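Local coordinates for SusD family protein (Bacteroides uniformis, PDB 7KV1) that probably binds beta-glucan at the cell surface of a human gut bacterium, as a SusD-family protein built on tetratricopeptide-like helices, at residues L205-Y209 / L260-F266; G226-M232 / S286-I290; L268-F272 / E436-R440. The contacts are given in a common frame with arbitrary orientation. Residues are numbered along the deposited sequence.

Contact 2 is the buried one of the three, its centre about 13 Å from the centre of the chain, whereas contacts 1 and 3 are only partly buried, their centres about 21 and 20 Å from it. Contacts 1 and 2 touch: the carbonyls of Pro206 and Leu207 probably accept hydrogen bonds from Gln230 N and Ala231 N at the start of helix 230-244. Contacts 1 and 3 adjoin only in sequence, 260-266 at the end of helix 250-262 being followed closely by 268-272. Contact 2 adds one indole-to-carbonyl bond to an apolar core, while contacts 1 and 3 each rest on a cationic side chain bonded to a loop carbonyl.

Contact 1 (L205-Y209 / L260-F266); sequences LPLKY and LIDSPSF. With NCO (cobalt hexammine(III)), chain C.
A cobalt hexammine(III) ion sits against one side of segment 260-266, held by hydrogen bonds to backbone carbonyls: ammine N5 donates to Ile261 O (2.9 Å), Ser263 O (3.0 Å) and Phe266 O (3.1 Å), neighbouring ammines repeat these bonds, and Tyr408 OH is a further hydrogen-bond partner. The carbonyls converge where helix 250-262 ends and the chain turns. Ser263, extended at phi/psi -77/145 with chi1 t, accepts from Ser265 N through OG (3.0 Å), an ST turn; Pro264 and Ser265 then curl with psi near -5° before Phe266 extends again. The ion is no glycan and probably comes from the crystallization; its site is a set of carbonyls at the helix end, on the tetratricopeptide-like scaffold of this SusD-family protein. Segment 205-209, an irregular loop between helices 185-201 and 230-244 (Leu207 at phi/psi -68/-46, Lys208 at -139/-43), approaches with Leu207 CA 8.8 Å from Leu260 CA and Lys208 CA 7.7 Å from Ser265 CA. Lys208 has all four chi angles t, and its NZ donates to Ser265 O at 2.6 Å while also forming a salt bridge with Asp284. Lys208 CG lies 3.8 Å from Phe266 CZ. Leu260 (m, t) and Phe266 (chi1 m) point CA-to-CB sideways, but their ends come nearer the loop. Leu207 (chi1 t, chi2 p) sets CD1 3.9 Å from Leu260 CD2 and CD2 4.0 Å from Ser263 OG.

Contact 2 (G226-M232 / S286-I290); sequences GRVTQAM and SIWEI
Trp288 (chi1 t, chi2 61°) fills the centre of this contact, with Met232 (chi1 t, chi2 -99°, between wells, chi3 t) laid across one face of its indole. Met232 CG stands 3.7 Å from Trp288 CG, and Met232 CE lies 3.9 Å from the centroid of the six-membered ring, a CH-pi contact 8° off the normal; SD, 4.9 Å from the five-membered centroid, adds a Met-aromatic contact. Val228 CG1 reaches Trp288 CZ2 at 4.0 Å, and Phe154 of helix 138-162 and Tyr405 meet the indole edge-to-face. Alongside, Ala231 CB packs on Ile287 CG2 at 3.9 Å. The CA atoms of Met232 and Ile287 are 5.9 Å apart, those of Gly226 and Glu289 6.1 Å. Strand 286-290 pairs antiparallel with 403-407 and kinks at Ile287 (phi/psi -96/-40), where Ile287 and Trp288 both face Tyr406 in a classic beta bulge. Segment 226-229 runs into helix 230-244, whose N-cap Thr229 (chi1 p) accepts from Met232 N through OG1 at 3.1 Å. At the polar edge Trp288 NE1 donates to Gly226 O (3.0 Å); Gly226 has phi/psi 118/-28, a conformation that calls for glycine. One water links Gly226 O (3.0 Å) to Glu289 O (2.8 Å), another Thr229 OG1 (2.7 Å) to Ile287 O (2.6 Å). Hydrophobic contact thus joins the helix start to the bulged strand, while the indole nitrogen and two waters satisfy backbone oxygens within a buried interface.

Contact 3 (L268-F272 / E436-R440); sequences LNPSF and EVRTR
Helix 429-440, in the SusD-family part of the chain, ends here against the loop that runs from helix 250-262 to helix 272-275, joining parts of the helical fold far apart in sequence. The nearest CA atoms are those of Pro270 and Arg440, 6.3 Å apart. Arg440 (chi1 t, chi2 m, chi3 m) folds its guanidinium between Leu268 CB on one face, 3.9 Å from NH1, and Phe272 CD1 on the opposite face, 3.8 Å from NE. Near its plane, NH1 donates to Asn269 O at 2.8 Å; NH1 also makes a salt bridge with Glu285, and NH2 one with Glu461. Leu268 (m, t) points at the helix, its CD1 3.4 Å from Glu436 O and 4.3 Å from Val437 CG2. The loop is shaped by an Asx turn, Ser271 N to Asn269 OD1 at 3.1 Å, and Ser271 is the N-cap of helix 272-275. One water joins Leu268 N (3.2 Å) to Glu436 OE2 (2.7 Å), another Phe272 N (3.0 Å) to Arg440 O (2.8 Å). With apolar groups on its faces and its NH groups used by the Asn269 carbonyl, Glu285 and Glu461, the buried arginine ties loop to helix end by a charge met inside the protein.

Contact 1 (L205-Y209 / L260-F266)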
ATOM      1  N   LEU A 205       1.215  -5.784  21.725  1.00 28.38           N
ATOM      2  CA  LEU A 205       2.097  -6.157  20.594  1.00 26.14           C
ATOM      3  C   LEU A 205       3.501  -5.637  20.864  1.00 24.78           C
ATOM      4  O   LEU A 205       3.681  -4.541  21.373  1.00 22.00           O
ATOM      5  CB  LEU A 205       1.545  -5.572  19.296  1.00 28.80           C
ATOM      6  CG  LEU A 205       0.151  -6.052  18.891  1.00 28.76           C
ATOM      7  CD1 LEU A 205      -0.283  -5.368  17.603  1.00 31.44           C
ATOM      8  CD2 LEU A 205       0.125  -7.555  18.724  1.00 29.60           C
ATOM      9  N   PRO A 206       4.550  -6.372  20.475  1.00 24.28           N
ATOM     10  CA  PRO A 206       5.900  -5.835  20.569  1.00 25.24           C
ATOM     11  C   PRO A 206       6.118  -4.730  19.517  1.00 27.47           C
ATOM     12  O   PRO A 206       5.393  -4.673  18.503  1.00 25.44           O
ATOM     13  CB  PRO A 206       6.762  -7.060  20.307  1.00 27.99           C
ATOM     14  CG  PRO A 206       5.919  -7.909  19.402  1.00 27.60           C
ATOM     15  CD  PRO A 206       4.487  -7.700  19.863  1.00 26.16           C
ATOM     16  N   LEU A 207       7.054  -3.821  19.781  1.00 27.36           N
ATOM     17  CA  LEU A 207       7.210  -2.593  18.954  1.00 29.17           C
ATOM     18  C   LEU A 207       7.713  -3.032  17.583  1.00 29.50           C
ATOM     19  O   LEU A 207       7.125  -2.589  16.566  1.00 24.90           O
ATOM     20  CB  LEU A 207       8.170  -1.580  19.587  1.00 29.58           C
ATOM     21  CG  LEU A 207       8.251  -0.238  18.843  1.00 29.77           C
ATOM     22  CD1 LEU A 207       6.926   0.502  18.890  1.00 26.98           C
ATOM     23  CD2 LEU A 207       9.355   0.629  19.405  1.00 29.24           C
ATOM     24  N   LYS A 208       8.713  -3.917  17.583  1.00 28.70           N
ATOM     25  CA  LYS A 208       9.468  -4.311  16.369  1.00 32.84           C
ATOM     26  C   LYS A 208       9.743  -5.821  16.327  1.00 34.78           C
ATOM     27  O   LYS A 208       9.609  -6.412  15.212  1.00 34.68           O
ATOM     28  CB  LYS A 208      10.780  -3.525  16.324  1.00 34.85           C
ATOM     29  CG  LYS A 208      11.601  -3.789  15.070  1.00 35.03           C
ATOM     30  CD  LYS A 208      12.955  -3.130  15.079  1.00 36.18           C
ATOM     31  CE  LYS A 208      13.693  -3.387  13.783  1.00 38.25           C
ATOM     32  NZ  LYS A 208      14.954  -2.620  13.711  1.00 38.13           N
ATOM     33  N   TYR A 209      10.147  -6.438  17.449  1.00 36.62           N
ATOM     34  CA  TYR A 209      10.575  -7.868  17.475  1.00 35.11           C
ATOM     35  C   TYR A 209       9.757  -8.637  18.501  1.00 33.99           C
ATOM     36  O   TYR A 209       9.521  -8.117  19.604  1.00 33.38           O
ATOM     37  CB  TYR A 209      12.060  -8.033  17.819  1.00 38.80           C
ATOM     38  CG  TYR A 209      13.025  -7.556  16.765  1.00 39.02           C
ATOM     39  CD1 TYR A 209      13.130  -8.196  15.547  1.00 42.83           C
ATOM     40  CD2 TYR A 209      13.851  -6.465  16.994  1.00 41.34           C
ATOM     41  CE1 TYR A 209      14.024  -7.763  14.578  1.00 47.86           C
ATOM     42  CE2 TYR A 209      14.748  -6.013  16.037  1.00 42.45           C
ATOM     43  CZ  TYR A 209      14.831  -6.667  14.825  1.00 45.57           C
ATOM     44  OH  TYR A 209      15.713  -6.241  13.882  1.00 58.13           O
ATOM     45  N   LEU A 260       8.192   6.412  17.279  1.00 20.82           N
ATOM     46  CA  LEU A 260       9.068   5.628  16.375  1.00 21.30           C
ATOM     47  C   LEU A 260      10.335   6.445  16.095  1.00 21.98           C
ATOM     48  O   LEU A 260      11.409   5.851  16.047  1.00 22.33           O
ATOM     49  CB  LEU A 260       8.316   5.299  15.078  1.00 21.65           C
ATOM     50  CG  LEU A 260       7.106   4.389  15.254  1.00 21.69           C
ATOM     51  CD1 LEU A 260       6.474   4.092  13.914  1.00 20.64           C
ATOM     52  CD2 LEU A 260       7.477   3.122  16.014  1.00 22.88           C
ATOM     53  N   ILE A 261      10.192   7.755  15.881  1.00 20.92           N
ATOM     54  CA  ILE A 261      11.342   8.685  15.663  1.00 20.65           C
ATOM     55  C   ILE A 261      12.223   8.716  16.934  1.00 21.89           C
ATOM     56  O   ILE A 261      13.436   8.853  16.793  1.00 20.76           O
ATOM     57  CB  ILE A 261      10.808  10.061  15.223  1.00 21.54           C
ATOM     58  CG1 ILE A 261      10.098   9.958  13.871  1.00 21.45           C
ATOM     59  CG2 ILE A 261      11.898  11.107  15.169  1.00 22.26           C
ATOM     60  CD1 ILE A 261       9.272  11.156  13.525  1.00 23.67           C
ATOM     61  N   ASP A 262      11.652   8.596  18.132  1.00 23.21           N
ATOM     62  CA  ASP A 262      12.411   8.633  19.413  1.00 27.49           C
ATOM     63  C   ASP A 262      13.016   7.266  19.723  1.00 29.25           C
ATOM     64  O   ASP A 262      13.843   7.185  20.627  1.00 32.58           O
ATOM     65  CB  ASP A 262      11.535   9.098  20.573  1.00 30.96           C
ATOM     66  CG  ASP A 262      11.177  10.569  20.483  1.00 34.14           C
ATOM     67  OD1 ASP A 262      11.823  11.282  19.690  1.00 38.93           O
ATOM     68  OD2 ASP A 262      10.235  10.978  21.165  1.00 38.64           O
ATOM     69  N   SER A 263      12.637   6.228  19.002  1.00 27.11           N
ATOM     70  CA  SER A 263      13.080   4.843  19.251  1.00 31.10           C
ATOM     71  C   SER A 263      14.506   4.604  18.744  1.00 31.03           C
ATOM     72  O   SER A 263      14.880   5.058  17.677  1.00 31.02           O
ATOM     73  CB  SER A 263      12.154   3.859  18.618  1.00 30.30           C
ATOM     74  OG  SER A 263      12.770   2.582  18.575  1.00 34.23           O
ATOM     75  N   PRO A 264      15.311   3.772  19.432  1.00 32.23           N
ATOM     76  CA  PRO A 264      16.640   3.419  18.939  1.00 31.75           C
ATOM     77  C   PRO A 264      16.646   2.359  17.832  1.00 30.53           C
ATOM     78  O   PRO A 264      17.717   2.149  17.266  1.00 35.03           O
ATOM     79  CB  PRO A 264      17.341   2.920  20.225  1.00 32.50           C
ATOM     80  CG  PRO A 264      16.230   2.308  21.039  1.00 33.94           C
ATOM     81  CD  PRO A 264      15.016   3.175  20.750  1.00 34.42           C
ATOM     82  N   SER A 265      15.495   1.767  17.486  1.00 31.25           N
ATOM     83  CA  SER A 265      15.413   0.534  16.653  1.00 29.31           C
ATOM     84  C   SER A 265      15.135   0.818  15.171  1.00 27.91           C
ATOM     85  O   SER A 265      15.275  -0.126  14.365  1.00 28.09           O
ATOM     86  CB  SER A 265      14.387  -0.419  17.213  1.00 34.26           C
ATOM     87  OG  SER A 265      14.600  -0.612  18.600  1.00 41.38           O
ATOM     88  N   PHE A 266      14.858   2.062  14.779  1.00 24.51           N
ATOM     89  CA  PHE A 266      14.486   2.392  13.378  1.00 25.17           C
ATOM     90  C   PHE A 266      15.441   3.457  12.836  1.00 23.59           C
ATOM     91  O   PHE A 266      15.826   4.366  13.583  1.00 22.64           O
ATOM     92  CB  PHE A 266      13.024   2.865  13.310  1.00 25.46           C
ATOM     93  CG  PHE A 266      12.043   1.758  13.579  1.00 25.75           C
ATOM     94  CD1 PHE A 266      11.917   0.712  12.684  1.00 27.80           C
ATOM     95  CD2 PHE A 266      11.320   1.714  14.755  1.00 27.52           C
ATOM     96  CE1 PHE A 266      11.045  -0.339  12.933  1.00 28.64           C
ATOM     97  CE2 PHE A 266      10.455   0.668  15.012  1.00 28.94           C
ATOM     98  CZ  PHE A 266      10.318  -0.356  14.104  1.00 27.91           C
TER
HETATM   99 CO   NCO C 601      16.671   7.551  15.510  1.00 23.12          CO
HETATM  100  N1  NCO C 601      17.304   5.720  16.037  1.00 22.87           N
HETATM  101  N2  NCO C 601      15.931   9.369  15.149  1.00 24.53           N
HETATM  102  N3  NCO C 601      18.548   8.377  15.752  1.00 25.49           N
HETATM  103  N4  NCO C 601      16.254   7.908  17.403  1.00 22.68           N
HETATM  104  N5  NCO C 601      14.796   6.790  15.246  1.00 22.10           N
HETATM  105  N6  NCO C 601      17.108   7.226  13.610  1.00 24.55           N

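Contact 2 (G226-M232 / S286-I290)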
ATOM      1  N   GLY A 226       7.528 -10.232   9.802  1.00 33.82           N
ATOM      2  CA  GLY A 226       6.296 -10.389   8.996  1.00 28.46           C
ATOM      3  C   GLY A 226       5.066 -10.362   9.885  1.00 25.78           C
ATOM      4  O   GLY A 226       3.990  -9.957   9.416  1.00 26.06           O
ATOM      5  N   ARG A 227       5.192 -10.765  11.149  1.00 23.57           N
ATOM      6  CA  ARG A 227       4.081 -10.581  12.114  1.00 24.79           C
ATOM      7  C   ARG A 227       3.760  -9.093  12.176  1.00 24.63           C
ATOM      8  O   ARG A 227       4.632  -8.266  11.937  1.00 24.21           O
ATOM      9  CB  ARG A 227       4.357 -11.133  13.508  1.00 26.22           C
ATOM     10  CG  ARG A 227       4.363 -12.658  13.559  1.00 29.06           C
ATOM     11  CD  ARG A 227       4.409 -13.264  14.966  1.00 30.20           C
ATOM     12  NE  ARG A 227       4.552 -14.711  14.822  1.00 33.72           N
ATOM     13  CZ  ARG A 227       3.552 -15.580  14.620  1.00 38.51           C
ATOM     14  NH1 ARG A 227       2.288 -15.196  14.592  1.00 37.66           N
ATOM     15  NH2 ARG A 227       3.823 -16.860  14.452  1.00 41.78           N
ATOM     16  N   VAL A 228       2.532  -8.774  12.531  1.00 24.29           N
ATOM     17  CA  VAL A 228       2.159  -7.362  12.781  1.00 23.18           C
ATOM     18  C   VAL A 228       2.688  -6.983  14.148  1.00 23.57           C
ATOM     19  O   VAL A 228       2.836  -7.894  15.014  1.00 23.37           O
ATOM     20  CB  VAL A 228       0.654  -7.169  12.608  1.00 21.88           C
ATOM     21  CG1 VAL A 228       0.293  -7.558  11.189  1.00 21.85           C
ATOM     22  CG2 VAL A 228      -0.189  -7.957  13.622  1.00 22.98           C
ATOM     23  N   THR A 229       2.981  -5.702  14.298  1.00 21.17           N
ATOM     24  CA  THR A 229       3.702  -5.113  15.445  1.00 22.43           C
ATOM     25  C   THR A 229       2.994  -3.831  15.874  1.00 21.49           C
ATOM     26  O   THR A 229       2.122  -3.315  15.138  1.00 21.87           O
ATOM     27  CB  THR A 229       5.169  -4.841  15.106  1.00 21.64           C
ATOM     28  OG1 THR A 229       5.152  -3.917  14.026  1.00 24.85           O
ATOM     29  CG2 THR A 229       5.948  -6.085  14.716  1.00 20.34           C
ATOM     30  N   GLN A 230       3.370  -3.318  17.031  1.00 20.11           N
ATOM     31  CA  GLN A 230       2.824  -2.051  17.523  1.00 20.71           C
ATOM     32  C   GLN A 230       3.265  -0.950  16.543  1.00 21.25           C
ATOM     33  O   GLN A 230       2.485  -0.022  16.316  1.00 21.38           O
ATOM     34  CB  GLN A 230       3.280  -1.855  18.958  1.00 21.67           C
ATOM     35  CG  GLN A 230       2.642  -0.657  19.615  1.00 22.16           C
ATOM     36  CD  GLN A 230       1.288  -0.963  20.172  1.00 24.80           C
ATOM     37  OE1 GLN A 230       0.626  -1.917  19.753  1.00 25.05           O
ATOM     38  NE2 GLN A 230       0.870  -0.123  21.111  1.00 26.60           N
ATOM     39  N   ALA A 231       4.491  -1.004  16.030  1.00 20.13           N
ATOM     40  CA  ALA A 231       4.986   0.009  15.063  1.00 20.21           C
ATOM     41  C   ALA A 231       4.095  -0.049  13.816  1.00 18.56           C
ATOM     42  O   ALA A 231       3.726   0.987  13.276  1.00 18.87           O
ATOM     43  CB  ALA A 231       6.433  -0.222  14.711  1.00 20.28           C
ATOM     44  N   MET A 232       3.757  -1.242  13.354  1.00 19.91           N
ATOM     45  CA  MET A 232       2.904  -1.377  12.151  1.00 20.02           C
ATOM     46  C   MET A 232       1.536  -0.764  12.457  1.00 20.08           C
ATOM     47  O   MET A 232       0.982  -0.094  11.566  1.00 19.74           O
ATOM     48  CB  MET A 232       2.784  -2.833  11.703  1.00 19.63           C
ATOM     49  CG  MET A 232       1.859  -3.016  10.526  1.00 20.95           C
ATOM     50  SD  MET A 232       0.236  -3.574  11.049  1.00 23.71           S
ATOM     51  CE  MET A 232      -0.517  -3.981   9.474  1.00 22.10           C
ATOM     52  N   SER A 286      12.620  -0.825   7.805  1.00 23.76           N
ATOM     53  CA  SER A 286      11.421  -1.625   7.491  1.00 26.15           C
ATOM     54  C   SER A 286      10.515  -1.704   8.719  1.00 24.04           C
ATOM     55  O   SER A 286      10.954  -2.188   9.749  1.00 22.66           O
ATOM     56  CB  SER A 286      11.820  -2.980   6.942  1.00 27.17           C
ATOM     57  OG  SER A 286      10.664  -3.634   6.419  1.00 35.55           O
ATOM     58  N   ILE A 287       9.286  -1.189   8.641  1.00 23.22           N
ATOM     59  CA  ILE A 287       8.326  -1.326   9.773  1.00 22.71           C
ATOM     60  C   ILE A 287       7.448  -2.543   9.483  1.00 23.52           C
ATOM     61  O   ILE A 287       7.162  -3.326  10.424  1.00 21.97           O
ATOM     62  CB  ILE A 287       7.542  -0.028  10.001  1.00 25.77           C
ATOM     63  CG1 ILE A 287       8.440   1.062  10.596  1.00 27.17           C
ATOM     64  CG2 ILE A 287       6.326  -0.282  10.858  1.00 26.44           C
ATOM     65  CD1 ILE A 287       7.816   2.412  10.682  1.00 31.22           C
ATOM     66  N   TRP A 288       7.042  -2.715   8.221  1.00 21.59           N
ATOM     67  CA  TRP A 288       6.264  -3.916   7.851  1.00 22.39           C
ATOM     68  C   TRP A 288       6.423  -4.245   6.368  1.00 23.07           C
ATOM     69  O   TRP A 288       6.333  -3.333   5.496  1.00 20.91           O
ATOM     70  CB  TRP A 288       4.807  -3.735   8.267  1.00 22.31           C
ATOM     71  CG  TRP A 288       4.036  -5.014   8.297  1.00 25.38           C
ATOM     72  CD1 TRP A 288       4.284  -6.116   9.070  1.00 24.58           C
ATOM     73  CD2 TRP A 288       2.883  -5.329   7.504  1.00 24.22           C
ATOM     74  NE1 TRP A 288       3.361  -7.088   8.812  1.00 25.71           N
ATOM     75  CE2 TRP A 288       2.488  -6.638   7.859  1.00 23.73           C
ATOM     76  CE3 TRP A 288       2.124  -4.626   6.563  1.00 24.37           C
ATOM     77  CZ2 TRP A 288       1.366  -7.248   7.298  1.00 23.84           C
ATOM     78  CZ3 TRP A 288       1.045  -5.249   5.973  1.00 23.79           C
ATOM     79  CH2 TRP A 288       0.663  -6.539   6.357  1.00 23.60           C
ATOM     80  N   GLU A 289       6.683  -5.521   6.110  1.00 22.24           N
ATOM     81  CA  GLU A 289       6.801  -6.092   4.760  1.00 23.21           C
ATOM     82  C   GLU A 289       5.889  -7.308   4.703  1.00 25.65           C
ATOM     83  O   GLU A 289       5.636  -7.909   5.767  1.00 25.07           O
ATOM     84  CB  GLU A 289       8.220  -6.556   4.440  1.00 25.88           C
ATOM     85  CG  GLU A 289       9.301  -5.584   4.808  1.00 25.73           C
ATOM     86  CD  GLU A 289      10.671  -5.881   4.238  1.00 27.55           C
ATOM     87  OE1 GLU A 289      10.807  -6.870   3.451  1.00 26.83           O
ATOM     88  OE2 GLU A 289      11.599  -5.119   4.569  1.00 22.59           O
ATOM     89  N   ILE A 290       5.447  -7.643   3.499  1.00 24.92           N
ATOM     90  CA  ILE A 290       4.765  -8.923   3.187  1.00 25.22           C
ATOM     91  C   ILE A 290       5.810  -9.836   2.552  1.00 24.95           C
ATOM     92  O   ILE A 290       6.417  -9.425   1.579  1.00 23.71           O
ATOM     93  CB  ILE A 290       3.542  -8.695   2.310  1.00 24.45           C
ATOM     94  CG1 ILE A 290       2.560  -7.743   3.004  1.00 25.38           C
ATOM     95  CG2 ILE A 290       2.893 -10.024   1.978  1.00 26.93           C
ATOM     96  CD1 ILE A 290       1.476  -7.231   2.101  1.00 26.51           C
TER
HETATM   97  O   HOH W   1       3.928 -10.087   6.417  1.00 36.14           O
HETATM   98  O   HOH W   2       7.540  -3.329  12.958  1.00 25.83           O

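Contact 3 (L268-F272 / E436-R440)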
ATOM      1  N   LEU A 268      16.631   5.406   8.666  1.00 20.99           N
ATOM      2  CA  LEU A 268      16.678   5.361   7.193  1.00 20.84           C
ATOM      3  C   LEU A 268      17.846   4.481   6.761  1.00 21.85           C
ATOM      4  O   LEU A 268      18.964   4.624   7.302  1.00 21.39           O
ATOM      5  CB  LEU A 268      16.789   6.788   6.648  1.00 20.01           C
ATOM      6  CG  LEU A 268      15.583   7.683   6.877  1.00 20.73           C
ATOM      7  CD1 LEU A 268      15.802   9.033   6.227  1.00 24.08           C
ATOM      8  CD2 LEU A 268      14.315   7.046   6.309  1.00 22.09           C
ATOM      9  N   ASN A 269      17.621   3.585   5.810  1.00 22.31           N
ATOM     10  CA  ASN A 269      18.756   2.898   5.143  1.00 23.38           C
ATOM     11  C   ASN A 269      19.676   3.962   4.543  1.00 23.43           C
ATOM     12  O   ASN A 269      19.221   4.838   3.800  1.00 20.57           O
ATOM     13  CB  ASN A 269      18.275   1.929   4.066  1.00 24.12           C
ATOM     14  CG  ASN A 269      19.321   0.923   3.675  1.00 25.60           C
ATOM     15  OD1 ASN A 269      20.471   1.297   3.470  1.00 27.11           O
ATOM     16  ND2 ASN A 269      18.928  -0.343   3.579  1.00 25.87           N
ATOM     17  N   PRO A 270      20.993   3.945   4.857  1.00 24.57           N
ATOM     18  CA  PRO A 270      21.913   4.928   4.295  1.00 26.71           C
ATOM     19  C   PRO A 270      21.857   4.968   2.768  1.00 26.31           C
ATOM     20  O   PRO A 270      22.099   6.014   2.233  1.00 22.49           O
ATOM     21  CB  PRO A 270      23.311   4.492   4.783  1.00 29.58           C
ATOM     22  CG  PRO A 270      23.035   3.631   6.001  1.00 29.12           C
ATOM     23  CD  PRO A 270      21.634   3.067   5.852  1.00 26.80           C
ATOM     24  N   SER A 271      21.578   3.822   2.118  1.00 26.79           N
ATOM     25  CA  SER A 271      21.419   3.697   0.646  1.00 25.53           C
ATOM     26  C   SER A 271      19.942   3.427   0.328  1.00 24.72           C
ATOM     27  O   SER A 271      19.444   2.365   0.727  1.00 22.17           O
ATOM     28  CB  SER A 271      22.288   2.581   0.085  1.00 25.59           C
ATOM     29  OG  SER A 271      21.826   2.191  -1.201  1.00 25.22           O
ATOM     30  N   PHE A 272      19.259   4.344  -0.350  1.00 23.64           N
ATOM     31  CA  PHE A 272      17.872   4.112  -0.828  1.00 20.90           C
ATOM     32  C   PHE A 272      17.850   2.880  -1.743  1.00 21.76           C
ATOM     33  O   PHE A 272      16.890   2.073  -1.703  1.00 21.22           O
ATOM     34  CB  PHE A 272      17.402   5.328  -1.600  1.00 21.06           C
ATOM     35  CG  PHE A 272      15.983   5.257  -2.073  1.00 19.86           C
ATOM     36  CD1 PHE A 272      14.936   5.691  -1.256  1.00 20.35           C
ATOM     37  CD2 PHE A 272      15.705   4.810  -3.344  1.00 20.06           C
ATOM     38  CE1 PHE A 272      13.641   5.685  -1.731  1.00 19.41           C
ATOM     39  CE2 PHE A 272      14.411   4.840  -3.829  1.00 21.01           C
ATOM     40  CZ  PHE A 272      13.375   5.247  -3.014  1.00 21.11           C
ATOM     41  N   GLU A 436      15.882  14.839   6.745  1.00 22.14           N
ATOM     42  CA  GLU A 436      16.534  13.502   6.922  1.00 22.63           C
ATOM     43  C   GLU A 436      16.242  12.629   5.685  1.00 20.99           C
ATOM     44  O   GLU A 436      17.157  11.945   5.213  1.00 20.39           O
ATOM     45  CB  GLU A 436      15.993  12.874   8.206  1.00 26.11           C
ATOM     46  CG  GLU A 436      16.784  11.761   8.853  1.00 35.48           C
ATOM     47  CD  GLU A 436      16.433  11.591  10.338  1.00 47.00           C
ATOM     48  OE1 GLU A 436      16.224  12.670  11.014  1.00 50.72           O
ATOM     49  OE2 GLU A 436      16.311  10.389  10.846  1.00 51.84           O
ATOM     50  N   VAL A 437      15.003  12.663   5.195  1.00 19.39           N
ATOM     51  CA  VAL A 437      14.575  11.979   3.939  1.00 19.12           C
ATOM     52  C   VAL A 437      15.286  12.628   2.744  1.00 20.25           C
ATOM     53  O   VAL A 437      15.831  11.878   1.931  1.00 20.51           O
ATOM     54  CB  VAL A 437      13.042  11.974   3.777  1.00 19.40           C
ATOM     55  CG1 VAL A 437      12.595  11.332   2.478  1.00 20.36           C
ATOM     56  CG2 VAL A 437      12.345  11.284   4.944  1.00 19.80           C
ATOM     57  N   ARG A 438      15.265  13.947   2.603  1.00 20.62           N
ATOM     58  CA  ARG A 438      15.913  14.634   1.444  1.00 23.14           C
ATOM     59  C   ARG A 438      17.410  14.328   1.441  1.00 23.67           C
ATOM     60  O   ARG A 438      17.935  13.972   0.389  1.00 23.53           O
ATOM     61  CB  ARG A 438      15.680  16.134   1.528  1.00 24.23           C
ATOM     62  CG  ARG A 438      14.246  16.533   1.236  1.00 23.86           C
ATOM     63  CD  ARG A 438      14.056  18.020   1.037  1.00 26.10           C
ATOM     64  NE  ARG A 438      14.808  18.589  -0.067  1.00 27.59           N
ATOM     65  CZ  ARG A 438      14.404  18.638  -1.337  1.00 30.81           C
ATOM     66  NH1 ARG A 438      13.256  18.087  -1.729  1.00 26.89           N
ATOM     67  NH2 ARG A 438      15.188  19.228  -2.221  1.00 33.92           N
ATOM     68  N   THR A 439      18.068  14.418   2.597  1.00 24.65           N
ATOM     69  CA  THR A 439      19.533  14.183   2.717  1.00 24.42           C
ATOM     70  C   THR A 439      19.861  12.745   2.299  1.00 24.10           C
ATOM     71  O   THR A 439      20.864  12.548   1.603  1.00 19.48           O
ATOM     72  CB  THR A 439      20.042  14.459   4.138  1.00 24.61           C
ATOM     73  OG1 THR A 439      19.732  15.818   4.375  1.00 28.75           O
ATOM     74  CG2 THR A 439      21.539  14.288   4.287  1.00 32.22           C
ATOM     75  N   ARG A 440      19.063  11.749   2.713  1.00 24.00           N
ATOM     76  CA  ARG A 440      19.328  10.325   2.358  1.00 21.37           C
ATOM     77  C   ARG A 440      19.280  10.211   0.827  1.00 19.84           C
ATOM     78  O   ARG A 440      20.059   9.430   0.204  1.00 19.70           O
ATOM     79  CB  ARG A 440      18.352   9.400   3.110  1.00 22.20           C
ATOM     80  CG  ARG A 440      18.649   7.913   2.972  1.00 22.29           C
ATOM     81  CD  ARG A 440      17.993   7.346   1.705  1.00 22.06           C
ATOM     82  NE  ARG A 440      16.527   7.245   1.816  1.00 21.52           N
ATOM     83  CZ  ARG A 440      15.891   6.264   2.470  1.00 21.41           C
ATOM     84  NH1 ARG A 440      16.582   5.314   3.085  1.00 19.89           N
ATOM     85  NH2 ARG A 440      14.564   6.248   2.532  1.00 19.38           N
TER
HETATM   86  O   HOH W   3      17.528   8.089  10.070  1.00 13.95           O
HETATM   87  O   HOH W   4      20.678   6.881  -0.887  1.00 32.84           O